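Side-chain contacts in Lactamase_B domain-containing protein (Pontibacter korlensis, PDB 6XFR), which probably hydrolyses beta-lactams to substituted beta-amino acids using zinc, as a class B1 metallo-beta-lactamase: residues H80-G85 with P200-W205; T121-A126 with L132-P137; G159-D164 with K179-A184; R187-Y192 with S209-T214. One frame throughout, in Å; residues are numbered along the deposited sequence.

Contact 1: H80-G85 with P200-W205; sequences HDDKLG and PSHGPW. With ZN (zinc ion), chain O; ZN (zinc ion), chain N; SO4 (sulfate ion), chain X.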
# COMPACT_ATOMS: atom_id res chain seq x y z
N HIS B 80 -20.97 1.70 -12.20
CA HIS B 80 -20.92 0.25 -12.15
C HIS B 80 -21.13 -0.28 -10.73
O HIS B 80 -20.89 0.40 -9.72
CB HIS B 80 -19.59 -0.24 -12.70
CG HIS B 80 -19.52 -0.30 -14.19
ND1 HIS B 80 -18.33 -0.25 -14.89
CD2 HIS B 80 -20.49 -0.43 -15.13
CE1 HIS B 80 -18.57 -0.34 -16.18
NE2 HIS B 80 -19.87 -0.45 -16.36
N ASP B 81 -21.53 -1.56 -10.67
CA ASP B 81 -21.94 -2.17 -9.41
C ASP B 81 -20.79 -2.18 -8.40
O ASP B 81 -21.02 -2.00 -7.20
CB ASP B 81 -22.47 -3.58 -9.65
CG ASP B 81 -23.99 -3.63 -9.91
OD1 ASP B 81 -24.51 -4.73 -10.18
OD2 ASP B 81 -24.67 -2.58 -9.85
N ASP B 82 -19.55 -2.38 -8.87
CA ASP B 82 -18.40 -2.49 -7.97
C ASP B 82 -18.10 -1.18 -7.24
O ASP B 82 -17.57 -1.23 -6.13
CB ASP B 82 -17.15 -3.00 -8.71
CG ASP B 82 -16.54 -1.99 -9.70
OD1 ASP B 82 -17.26 -1.19 -10.31
OD2 ASP B 82 -15.31 -2.02 -9.92
N LYS B 83 -18.48 -0.03 -7.79
CA LYS B 83 -18.33 1.24 -7.08
C LYS B 83 -19.64 1.83 -6.58
O LYS B 83 -19.60 2.79 -5.79
CB LYS B 83 -17.62 2.28 -7.97
CG LYS B 83 -16.34 1.77 -8.69
CD LYS B 83 -15.08 1.72 -7.82
CE LYS B 83 -14.98 0.38 -7.08
NZ LYS B 83 -13.84 0.17 -6.15
N LEU B 84 -20.80 1.27 -6.95
CA LEU B 84 -22.07 1.91 -6.60
C LEU B 84 -23.20 0.93 -6.26
O LEU B 84 -24.26 1.39 -5.83
CB LEU B 84 -22.52 2.80 -7.77
CG LEU B 84 -23.95 3.27 -7.92
CD1 LEU B 84 -24.19 4.53 -7.10
CD2 LEU B 84 -24.22 3.49 -9.39
N GLY B 85 -22.99 -0.39 -6.38
CA GLY B 85 -24.01 -1.38 -6.14
C GLY B 85 -24.46 -1.53 -4.70
O GLY B 85 -25.35 -2.34 -4.41
N PRO B 200 -5.90 2.23 -7.00
CA PRO B 200 -6.74 1.66 -8.06
C PRO B 200 -7.89 0.87 -7.46
O PRO B 200 -8.00 0.68 -6.25
CB PRO B 200 -5.77 0.74 -8.79
CG PRO B 200 -4.89 0.23 -7.69
CD PRO B 200 -4.74 1.38 -6.69
N SER B 201 -8.73 0.35 -8.34
CA SER B 201 -9.86 -0.39 -7.81
C SER B 201 -9.54 -1.85 -7.58
O SER B 201 -9.98 -2.43 -6.58
CB SER B 201 -11.05 -0.29 -8.75
OG SER B 201 -11.80 0.83 -8.39
N HIS B 202 -8.78 -2.47 -8.48
CA HIS B 202 -8.77 -3.92 -8.57
C HIS B 202 -7.37 -4.52 -8.40
O HIS B 202 -7.10 -5.65 -8.84
CB HIS B 202 -9.42 -4.34 -9.89
CG HIS B 202 -10.82 -3.84 -10.04
ND1 HIS B 202 -11.81 -4.12 -9.12
CD2 HIS B 202 -11.40 -3.07 -10.99
CE1 HIS B 202 -12.94 -3.55 -9.50
NE2 HIS B 202 -12.72 -2.91 -10.63
N GLY B 203 -6.49 -3.81 -7.71
CA GLY B 203 -5.18 -4.32 -7.37
C GLY B 203 -4.56 -3.46 -6.29
O GLY B 203 -5.19 -2.51 -5.78
N PRO B 204 -3.33 -3.79 -5.89
CA PRO B 204 -2.64 -3.03 -4.84
C PRO B 204 -2.33 -1.61 -5.29
O PRO B 204 -2.13 -1.34 -6.47
CB PRO B 204 -1.35 -3.83 -4.59
CG PRO B 204 -1.62 -5.21 -5.24
CD PRO B 204 -2.52 -4.91 -6.40
N TRP B 205 -2.30 -0.70 -4.32
CA TRP B 205 -1.99 0.69 -4.62
C TRP B 205 -0.47 0.91 -4.66
O TRP B 205 0.33 0.05 -4.30
CB TRP B 205 -2.66 1.60 -3.59
CG TRP B 205 -2.71 1.01 -2.18
CD1 TRP B 205 -1.89 1.33 -1.12
CD2 TRP B 205 -3.62 -0.00 -1.68
NE1 TRP B 205 -2.22 0.59 -0.01
CE2 TRP B 205 -3.28 -0.23 -0.32
CE3 TRP B 205 -4.69 -0.74 -2.25
CZ2 TRP B 205 -3.97 -1.16 0.48
CZ3 TRP B 205 -5.38 -1.66 -1.44
CH2 TRP B 205 -5.01 -1.86 -0.09
ZN ZN O . -14.04 -1.96 -11.76
ZN ZN N . -16.48 -0.01 -13.68
S SO4 X . -18.05 -4.42 -12.67
O1 SO4 X . -17.08 -3.33 -12.53
O2 SO4 X . -17.28 -5.67 -12.81
O3 SO4 X . -18.88 -4.18 -13.85
O4 SO4 X . -18.97 -4.50 -11.53
O HOH W 1 -12.84 -2.67 -13.61

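Contact 2: T121-A126 with L132-P137; sequences TDTTFA and LEVYFP. With EPE (4-(2-hydroxyethyl)-1-piperazine ethanesulfonic acid), chain M.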
# COMPACT_ATOMS: atom_id res chain seq x y z
N THR B 121 -20.34 20.17 -11.72
CA THR B 121 -19.07 20.89 -11.69
C THR B 121 -18.01 20.11 -10.89
O THR B 121 -18.34 19.38 -9.95
CB THR B 121 -19.25 22.32 -11.11
OG1 THR B 121 -20.08 22.30 -9.93
CG2 THR B 121 -19.85 23.23 -12.14
N ASP B 122 -16.74 20.27 -11.28
CA ASP B 122 -15.64 19.86 -10.40
C ASP B 122 -15.74 20.60 -9.07
O ASP B 122 -15.90 21.83 -9.04
CB ASP B 122 -14.29 20.15 -11.05
CG ASP B 122 -14.03 19.28 -12.28
OD1 ASP B 122 -14.66 18.21 -12.40
OD2 ASP B 122 -13.18 19.66 -13.13
N THR B 123 -15.69 19.84 -7.97
CA THR B 123 -16.03 20.38 -6.66
C THR B 123 -14.93 20.11 -5.65
O THR B 123 -14.43 18.99 -5.57
CB THR B 123 -17.32 19.77 -6.09
OG1 THR B 123 -17.15 18.34 -5.98
CG2 THR B 123 -18.48 20.03 -7.02
N THR B 124 -14.61 21.12 -4.86
CA THR B 124 -13.80 20.95 -3.67
C THR B 124 -14.67 21.25 -2.46
O THR B 124 -15.19 22.35 -2.35
CB THR B 124 -12.62 21.93 -3.65
OG1 THR B 124 -11.77 21.72 -4.79
CG2 THR B 124 -11.83 21.73 -2.39
N PHE B 125 -14.75 20.32 -1.53
CA PHE B 125 -15.55 20.58 -0.34
C PHE B 125 -14.84 20.07 0.91
O PHE B 125 -13.84 19.33 0.84
CB PHE B 125 -16.93 19.94 -0.44
CG PHE B 125 -16.87 18.46 -0.43
CD1 PHE B 125 -17.13 17.76 0.73
CD2 PHE B 125 -16.56 17.77 -1.57
CE1 PHE B 125 -17.10 16.39 0.73
CE2 PHE B 125 -16.51 16.41 -1.56
CZ PHE B 125 -16.77 15.71 -0.41
N ALA B 126 -15.35 20.49 2.06
CA ALA B 126 -14.71 20.09 3.30
C ALA B 126 -15.75 19.69 4.33
O ALA B 126 -16.78 20.35 4.48
CB ALA B 126 -13.79 21.19 3.84
N LEU B 132 -11.74 17.49 0.38
CA LEU B 132 -11.81 16.52 -0.70
C LEU B 132 -12.08 17.26 -2.00
O LEU B 132 -12.84 18.23 -2.03
CB LEU B 132 -12.92 15.48 -0.46
CG LEU B 132 -12.91 14.61 0.81
CD1 LEU B 132 -13.56 15.32 2.01
CD2 LEU B 132 -13.57 13.25 0.56
N GLU B 133 -11.48 16.77 -3.07
CA GLU B 133 -11.69 17.29 -4.41
C GLU B 133 -12.23 16.15 -5.24
O GLU B 133 -11.80 15.01 -5.10
CB GLU B 133 -10.39 17.80 -5.00
CG GLU B 133 -9.81 18.92 -4.15
CD GLU B 133 -8.44 19.41 -4.63
OE1 GLU B 133 -7.86 18.80 -5.56
OE2 GLU B 133 -7.96 20.43 -4.07
N VAL B 134 -13.24 16.43 -6.05
CA VAL B 134 -13.72 15.44 -6.99
C VAL B 134 -13.46 16.00 -8.38
O VAL B 134 -13.60 17.20 -8.60
CB VAL B 134 -15.19 15.08 -6.73
CG1 VAL B 134 -15.58 13.81 -7.50
CG2 VAL B 134 -15.35 14.81 -5.26
N TYR B 135 -12.99 15.16 -9.28
CA TYR B 135 -12.53 15.68 -10.57
C TYR B 135 -12.84 14.71 -11.70
O TYR B 135 -12.81 13.49 -11.51
CB TYR B 135 -11.03 15.99 -10.54
CG TYR B 135 -10.45 16.41 -11.89
CD1 TYR B 135 -10.72 17.66 -12.42
CD2 TYR B 135 -9.64 15.57 -12.60
CE1 TYR B 135 -10.18 18.05 -13.63
CE2 TYR B 135 -9.10 15.95 -13.79
CZ TYR B 135 -9.37 17.20 -14.31
OH TYR B 135 -8.80 17.55 -15.53
N PHE B 136 -13.20 15.28 -12.85
CA PHE B 136 -13.52 14.52 -14.05
C PHE B 136 -12.41 14.71 -15.05
O PHE B 136 -12.30 15.80 -15.62
CB PHE B 136 -14.86 14.97 -14.66
CG PHE B 136 -15.22 14.21 -15.90
CD1 PHE B 136 -15.50 12.84 -15.84
CD2 PHE B 136 -15.24 14.85 -17.15
CE1 PHE B 136 -15.82 12.15 -17.00
CE2 PHE B 136 -15.55 14.17 -18.31
CZ PHE B 136 -15.84 12.82 -18.25
N PRO B 137 -11.56 13.71 -15.29
CA PRO B 137 -10.47 13.85 -16.27
C PRO B 137 -10.84 13.44 -17.68
O PRO B 137 -10.02 13.62 -18.59
CB PRO B 137 -9.39 12.93 -15.70
CG PRO B 137 -10.16 11.85 -15.00
CD PRO B 137 -11.41 12.49 -14.46
N1 EPE M . -4.07 20.66 -6.26
C2 EPE M . -4.95 19.92 -7.19
C3 EPE M . -6.04 20.81 -7.79
N4 EPE M . -6.72 21.61 -6.78
C5 EPE M . -5.90 22.18 -5.72
C6 EPE M . -4.85 21.22 -5.16
C7 EPE M . -7.95 22.31 -7.16
C8 EPE M . -8.87 22.55 -5.96
O8 EPE M . -9.94 23.43 -6.26
C9 EPE M . -3.15 19.66 -5.71
C10 EPE M . -1.71 19.81 -6.20
S EPE M . -0.65 18.46 -5.63
O1S EPE M . -0.98 17.94 -4.28
O2S EPE M . 0.71 19.01 -5.57
O3S EPE M . -0.69 17.41 -6.63

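Contact 3: G159-D164 with K179-A184; sequences GCLVKD and KSWPLA. With ZN (zinc ion), chain O.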
# COMPACT_ATOMS: atom_id res chain seq x y z
N GLY B 159 -10.00 4.78 -8.83
CA GLY B 159 -11.02 3.81 -9.19
C GLY B 159 -10.58 2.92 -10.34
O GLY B 159 -9.39 2.64 -10.50
N CYS B 160 -11.53 2.54 -11.18
CA CYS B 160 -11.17 1.64 -12.27
C CYS B 160 -10.52 2.39 -13.43
O CYS B 160 -10.07 1.74 -14.39
CB CYS B 160 -12.42 0.88 -12.75
SG CYS B 160 -13.53 0.31 -11.42
N LEU B 161 -10.35 3.72 -13.32
CA LEU B 161 -9.60 4.49 -14.31
C LEU B 161 -8.10 4.16 -14.29
O LEU B 161 -7.42 4.28 -15.32
CB LEU B 161 -9.81 5.98 -14.07
CG LEU B 161 -9.37 6.98 -15.16
CD1 LEU B 161 -9.96 6.64 -16.53
CD2 LEU B 161 -9.72 8.42 -14.75
N VAL B 162 -7.58 3.77 -13.13
CA VAL B 162 -6.17 3.45 -12.94
C VAL B 162 -6.02 1.95 -12.72
O VAL B 162 -6.82 1.34 -12.01
CB VAL B 162 -5.59 4.21 -11.73
CG1 VAL B 162 -4.07 3.95 -11.62
CG2 VAL B 162 -5.89 5.72 -11.85
N LYS B 163 -4.98 1.37 -13.29
CA LYS B 163 -4.70 -0.04 -13.08
C LYS B 163 -3.49 -0.19 -12.16
O LYS B 163 -2.65 0.71 -12.05
CB LYS B 163 -4.46 -0.76 -14.41
CG LYS B 163 -5.72 -0.89 -15.26
CD LYS B 163 -6.00 -2.34 -15.67
CE LYS B 163 -6.84 -3.07 -14.65
NZ LYS B 163 -8.19 -2.46 -14.57
N ASP B 164 -3.42 -1.33 -11.46
CA ASP B 164 -2.29 -1.62 -10.59
C ASP B 164 -1.10 -2.11 -11.41
O ASP B 164 -1.23 -2.50 -12.59
CB ASP B 164 -2.65 -2.66 -9.50
CG ASP B 164 -2.84 -4.09 -10.04
OD1 ASP B 164 -3.98 -4.45 -10.40
OD2 ASP B 164 -1.86 -4.88 -10.10
N LYS B 179 -10.04 5.35 -26.58
CA LYS B 179 -9.43 6.48 -27.25
C LYS B 179 -9.20 7.65 -26.30
O LYS B 179 -8.24 8.40 -26.46
CB LYS B 179 -10.31 6.89 -28.43
CG LYS B 179 -9.56 7.33 -29.67
CD LYS B 179 -9.29 8.82 -29.56
CE LYS B 179 -8.94 9.41 -30.90
NZ LYS B 179 -7.85 8.59 -31.49
N SER B 180 -10.06 7.80 -25.28
CA SER B 180 -9.95 8.91 -24.34
C SER B 180 -9.12 8.58 -23.11
O SER B 180 -8.46 9.47 -22.57
CB SER B 180 -11.34 9.38 -23.90
OG SER B 180 -11.26 10.48 -23.00
N TRP B 181 -9.16 7.32 -22.66
CA TRP B 181 -8.42 6.87 -21.48
C TRP B 181 -6.99 7.41 -21.39
O TRP B 181 -6.62 7.92 -20.33
CB TRP B 181 -8.40 5.33 -21.51
CG TRP B 181 -8.36 4.67 -20.17
CD1 TRP B 181 -7.82 5.17 -19.01
CD2 TRP B 181 -8.89 3.39 -19.85
NE1 TRP B 181 -7.99 4.27 -18.00
CE2 TRP B 181 -8.64 3.17 -18.49
CE3 TRP B 181 -9.55 2.40 -20.59
CZ2 TRP B 181 -9.04 2.00 -17.84
CZ3 TRP B 181 -9.95 1.26 -19.95
CH2 TRP B 181 -9.70 1.06 -18.59
N PRO B 182 -6.19 7.39 -22.47
CA PRO B 182 -4.81 7.92 -22.37
C PRO B 182 -4.73 9.38 -21.99
O PRO B 182 -3.85 9.77 -21.21
CB PRO B 182 -4.26 7.70 -23.79
CG PRO B 182 -5.14 6.67 -24.39
CD PRO B 182 -6.49 6.84 -23.80
N LEU B 183 -5.60 10.22 -22.53
CA LEU B 183 -5.58 11.63 -22.17
C LEU B 183 -6.12 11.85 -20.76
O LEU B 183 -5.69 12.76 -20.05
CB LEU B 183 -6.37 12.43 -23.22
CG LEU B 183 -5.88 12.10 -24.64
CD1 LEU B 183 -6.68 12.80 -25.72
CD2 LEU B 183 -4.39 12.40 -24.78
N ALA B 184 -7.05 11.01 -20.31
CA ALA B 184 -7.52 11.14 -18.93
C ALA B 184 -6.39 10.86 -17.94
O ALA B 184 -6.25 11.56 -16.94
CB ALA B 184 -8.70 10.21 -18.69
ZN ZN O . -14.04 -1.96 -11.76
O HOH W 1 -12.84 -2.67 -13.61

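Contact 4: R187-Y192 with S209-T214; sequences RLQQRY and SLLSHT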
# COMPACT_ATOMS: atom_id res chain seq x y z
N ARG B 187 -4.14 13.83 -17.86
CA ARG B 187 -4.73 14.88 -17.05
C ARG B 187 -4.45 14.62 -15.57
O ARG B 187 -3.96 15.51 -14.86
CB ARG B 187 -6.23 14.94 -17.33
CG ARG B 187 -6.64 15.91 -18.41
CD ARG B 187 -8.02 15.61 -19.01
NE ARG B 187 -8.16 16.13 -20.38
CZ ARG B 187 -8.64 15.46 -21.44
NH1 ARG B 187 -9.05 14.19 -21.36
NH2 ARG B 187 -8.69 16.06 -22.62
N LEU B 188 -4.61 13.38 -15.12
CA LEU B 188 -4.29 13.09 -13.73
C LEU B 188 -2.82 13.39 -13.43
O LEU B 188 -2.50 14.01 -12.41
CB LEU B 188 -4.61 11.64 -13.42
CG LEU B 188 -6.07 11.25 -13.52
CD1 LEU B 188 -6.21 9.81 -13.06
CD2 LEU B 188 -6.91 12.18 -12.68
N GLN B 189 -1.92 12.96 -14.31
CA GLN B 189 -0.50 13.23 -14.07
C GLN B 189 -0.22 14.72 -14.03
O GLN B 189 0.67 15.15 -13.29
CB GLN B 189 0.37 12.59 -15.13
CG GLN B 189 0.42 11.10 -15.11
CD GLN B 189 1.15 10.62 -16.33
OE1 GLN B 189 0.98 11.21 -17.40
NE2 GLN B 189 2.00 9.58 -16.19
N GLN B 190 -0.96 15.54 -14.79
CA GLN B 190 -0.63 16.95 -14.78
C GLN B 190 -1.31 17.72 -13.65
O GLN B 190 -0.76 18.73 -13.19
CB GLN B 190 -1.01 17.59 -16.14
CG GLN B 190 0.11 18.47 -16.74
CD GLN B 190 1.43 17.69 -16.98
OE1 GLN B 190 1.46 16.65 -17.65
NE2 GLN B 190 2.52 18.19 -16.38
N ARG B 191 -2.40 17.18 -13.10
CA ARG B 191 -3.14 17.87 -12.06
C ARG B 191 -2.70 17.52 -10.64
O ARG B 191 -2.86 18.35 -9.74
CB ARG B 191 -4.63 17.56 -12.23
CG ARG B 191 -5.53 18.23 -11.25
CD ARG B 191 -6.97 17.93 -11.56
NE ARG B 191 -7.85 18.84 -10.85
CZ ARG B 191 -8.26 20.01 -11.33
NH1 ARG B 191 -7.90 20.43 -12.54
NH2 ARG B 191 -9.05 20.76 -10.59
N TYR B 192 -2.15 16.32 -10.42
CA TYR B 192 -1.68 15.90 -9.09
C TYR B 192 -0.20 15.53 -9.14
O TYR B 192 0.18 14.40 -8.84
CB TYR B 192 -2.52 14.74 -8.56
CG TYR B 192 -3.99 15.03 -8.65
CD1 TYR B 192 -4.60 15.85 -7.71
CD2 TYR B 192 -4.75 14.56 -9.73
CE1 TYR B 192 -5.93 16.15 -7.81
CE2 TYR B 192 -6.10 14.86 -9.84
CZ TYR B 192 -6.68 15.67 -8.87
OH TYR B 192 -8.00 16.00 -8.93
N SER B 209 3.69 5.72 -10.20
CA SER B 209 3.99 4.69 -11.19
C SER B 209 2.72 4.03 -11.72
O SER B 209 2.74 3.47 -12.82
CB SER B 209 4.89 3.61 -10.58
OG SER B 209 6.27 3.96 -10.51
N LEU B 210 1.63 4.03 -10.95
CA LEU B 210 0.37 3.46 -11.43
C LEU B 210 -0.21 4.26 -12.60
O LEU B 210 -0.96 3.71 -13.42
CB LEU B 210 -0.61 3.36 -10.27
CG LEU B 210 -0.61 2.03 -9.53
CD1 LEU B 210 0.44 2.02 -8.43
CD2 LEU B 210 -1.96 1.69 -8.96
N LEU B 211 0.09 5.55 -12.69
CA LEU B 211 -0.38 6.32 -13.84
C LEU B 211 0.44 5.98 -15.07
O LEU B 211 -0.12 5.64 -16.12
CB LEU B 211 -0.33 7.81 -13.56
CG LEU B 211 -1.01 8.18 -12.23
CD1 LEU B 211 -0.72 9.65 -11.88
CD2 LEU B 211 -2.51 7.87 -12.29
N SER B 212 1.77 6.02 -14.94
CA SER B 212 2.57 5.68 -16.11
C SER B 212 2.33 4.24 -16.57
O SER B 212 2.29 4.00 -17.78
CB SER B 212 4.06 5.93 -15.85
OG SER B 212 4.41 5.64 -14.53
N HIS B 213 2.11 3.29 -15.65
CA HIS B 213 1.85 1.91 -16.06
C HIS B 213 0.52 1.80 -16.80
O HIS B 213 0.39 1.04 -17.77
CB HIS B 213 1.88 0.94 -14.86
CG HIS B 213 1.48 -0.47 -15.20
ND1 HIS B 213 2.21 -1.28 -16.03
CD2 HIS B 213 0.41 -1.22 -14.80
CE1 HIS B 213 1.62 -2.46 -16.15
NE2 HIS B 213 0.53 -2.45 -15.40
N THR B 214 -0.50 2.53 -16.34
CA THR B 214 -1.75 2.52 -17.08
C THR B 214 -1.57 3.13 -18.46
O THR B 214 -1.98 2.53 -19.47
CB THR B 214 -2.81 3.26 -16.27
OG1 THR B 214 -3.05 2.51 -15.06
CG2 THR B 214 -4.10 3.40 -17.07

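Contact 1: H80-G85 with P200-W205
The dinuclear zinc site of the metallo-beta-lactamase fold is closed here by Asp82, the last residue of the HxHxD motif, and His202, from the loop after strand 197-200. Asp82 OD2 binds one zinc at 2.2 Å and His202 NE2 binds the same ion at 2.0 Å. Carboxylate and imidazole are nearly coplanar, 17° apart, with Asp82 at the edge of the ring; the metal, not a hydrogen bond, joins them. A water at 2.3 Å from this zinc and Cys160 complete its shell. ND1 of His80, the residue at the N-cap of helix 81-84, binds the second zinc at 2.2 Å with His78 and His141. A sulfate, probably from the crystallisation liquor, lies near His80 and Asp82, its O1 3.1 Å from Asp82 OD1 and its O3 over one face of the His80 ring. Lys83 bends at chi2 and chi3 to bring NZ to Ser201 OG at 3.1 Å, a bond whose amine position is less certain. The same amine forms a salt bridge with Asp48, while His202 ND1 donates to Pro32 O, which, with the metal bond at NE2, would fix the ring's rotation. Two distant chain segments thus share one metal, and the buried lysine's charge is probably balanced by Asp48.

Contact 2: T121-A126 with L132-P137
Phe125 and Leu132 meet as an antiparallel hydrogen-bonded pair, and the leucine reaches over one face of the phenyl ring: Leu132 CB lies 4.2 Å from the centroid of the Phe125 ring, a CH-pi contact. Val134 CG2 comes to the edge of the same ring, 4.2 Å from Phe125 CE2. With CG between the backbone N and the carbonyl carbon (chi1 67°), the Phe125 ring is brought over its partner strand. On the opposite face of the hairpin Thr124 and Glu133, a non-hydrogen-bonded pair, stand side by side and point the same way, with Thr124 OG1 3.5 Å from Glu133 CG. Their ends hold a HEPES molecule: Thr124 OG1 shares a hydrogen bond of 2.9 Å with its O8, and its N4 makes weak bonds to both carboxylate oxygens of Glu133. The backbone keeps this register through Leu132 N to Phe125 O (2.8 Å), Phe125 N to Leu132 O and Val134 N to Thr123 O (2.9 Å). Toward Phe136, Asp122 OD1 takes a weak bond from Phe136 N. Strand 123-127 is an edge strand of its sheet within this chain, whereas strand 130-135 has strand 147-150 on its far side, bonded through Glu133 to Tyr149 and Tyr135 to Val147. Helix 181-191 packs beyond: Arg191 makes a cation-pi contact with Tyr135, and Pro137 touches Ala184 and Leu188.

Contact 3: G159-D164 with K179-A184
Trp181 and Leu161 lie alongside each other, running opposite ways, where the zinc-binding turn that follows strand 155-159 meets the N-terminal part of helix 181-191, a junction inside the metallo-beta-lactamase fold. The indole comes in edge-first. Its NE1 donates to Leu161 O at 2.7 Å with an N-H...O angle of 166°, and the carbonyl oxygen lies practically in the plane of the ring, so the N-H is used squarely. The carbonyl sees the donor at a bend of 134° at its oxygen and somewhat tilted out of its own plane. Leu161 places its isobutyl group beside the same part of the indole: with CG anti to the backbone N (chi1 -168°), CD1 lies 3.4 Å from Trp181 NE1 and 3.6 Å from Trp181 CD1. One residue therefore offers both a polar and an apolar surface to the pyrrole half of the indole, while the benzene half reaches back along the turn, CZ2 of Trp181 being 3.6 Å from Cys160 O. This buried hydrogen bond pairs the indole N-H with a backbone carbonyl of the type I turn from Gly159 to Val162, and so ties the helix to the turn that carries a metal ligand. Trp181 also touches Thr214 of helix 209-217, and Val162 packs on Leu210 and Leu211 of that helix. Cys160 sits at the second position of the turn, and its SG lies 2.4 Å from the zinc that Asp82 and His202 also bind.

Contact 4: R187-Y192 with S209-T214
The carboxamide of Gln189 is the flat group that reaches the neighbouring helix, and it does so, as modelled, by its nitrogen end: NE2 lies 3.8 Å from Ser212 N and 3.9 Å from Leu211 CB, without a hydrogen bond across the contact. At the end of the first helix a second flat group, the Tyr192 ring, has Arg191 CG 3.6 Å above one face, toward the rim, while Tyr192 CZ lies at the edge of the Arg191 guanidinium. Between the helices, the aliphatic part of Gln189 does most of the touching. Its CG stands anti to the carbonyl carbon (chi1 -68°), which sets it against Leu211, 3.7 Å from both CB and CD1 of that residue; the extended chain beyond CG then carries NE2 on to Ser212, the two side chains of Gln189 and Leu211 running opposite ways. Deeper in the interface Leu188 CD1 meets Leu211 CD2 at 4.2 Å, and Ile185 touches Leu211 as well. Hydroxyls of the second helix turn back on their own backbone: Ser212 OG donates to Ser209 O, coming from above the carbonyl plane, and Thr214 OG1 donates to Leu210 O at 2.9 Å. With the backbone N-H of His213 and Thr214, respectively, each carbonyl accepts two donors, and Thr214 OG1 also takes the N-H of Lys163. The short segments run roughly antiparallel, at 154° with their axes 10.2 Å apart, an outer helix pair resting on the sheet of strands 130-135 and 197-200 in the alpha-beta/beta-alpha sandwich of metallo-beta-lactamases.

Overall arrangement
Contacts 2 and 3 follow one another along the chain inside the loop closed by contact 1, whereas contact 4 comes after contact 3 and its segments alternate with those of contact 1. Contacts 1 and 3, with centres about 13 Å apart, share a zinc ion and its water, so the metal site joins three separate parts of the sequence. Contacts 3 and 4 have centres about 9 Å apart and both use helix 181-191. Contact 2 lies at the other end of the same sheet from strand 197-200, its centre about 19 Å from that of contact 1, yet Pro137 and Tyr135 bring it against contacts 3 and 4. The Cys160 turn touches both helices, so the metal site rests on this half of the fold.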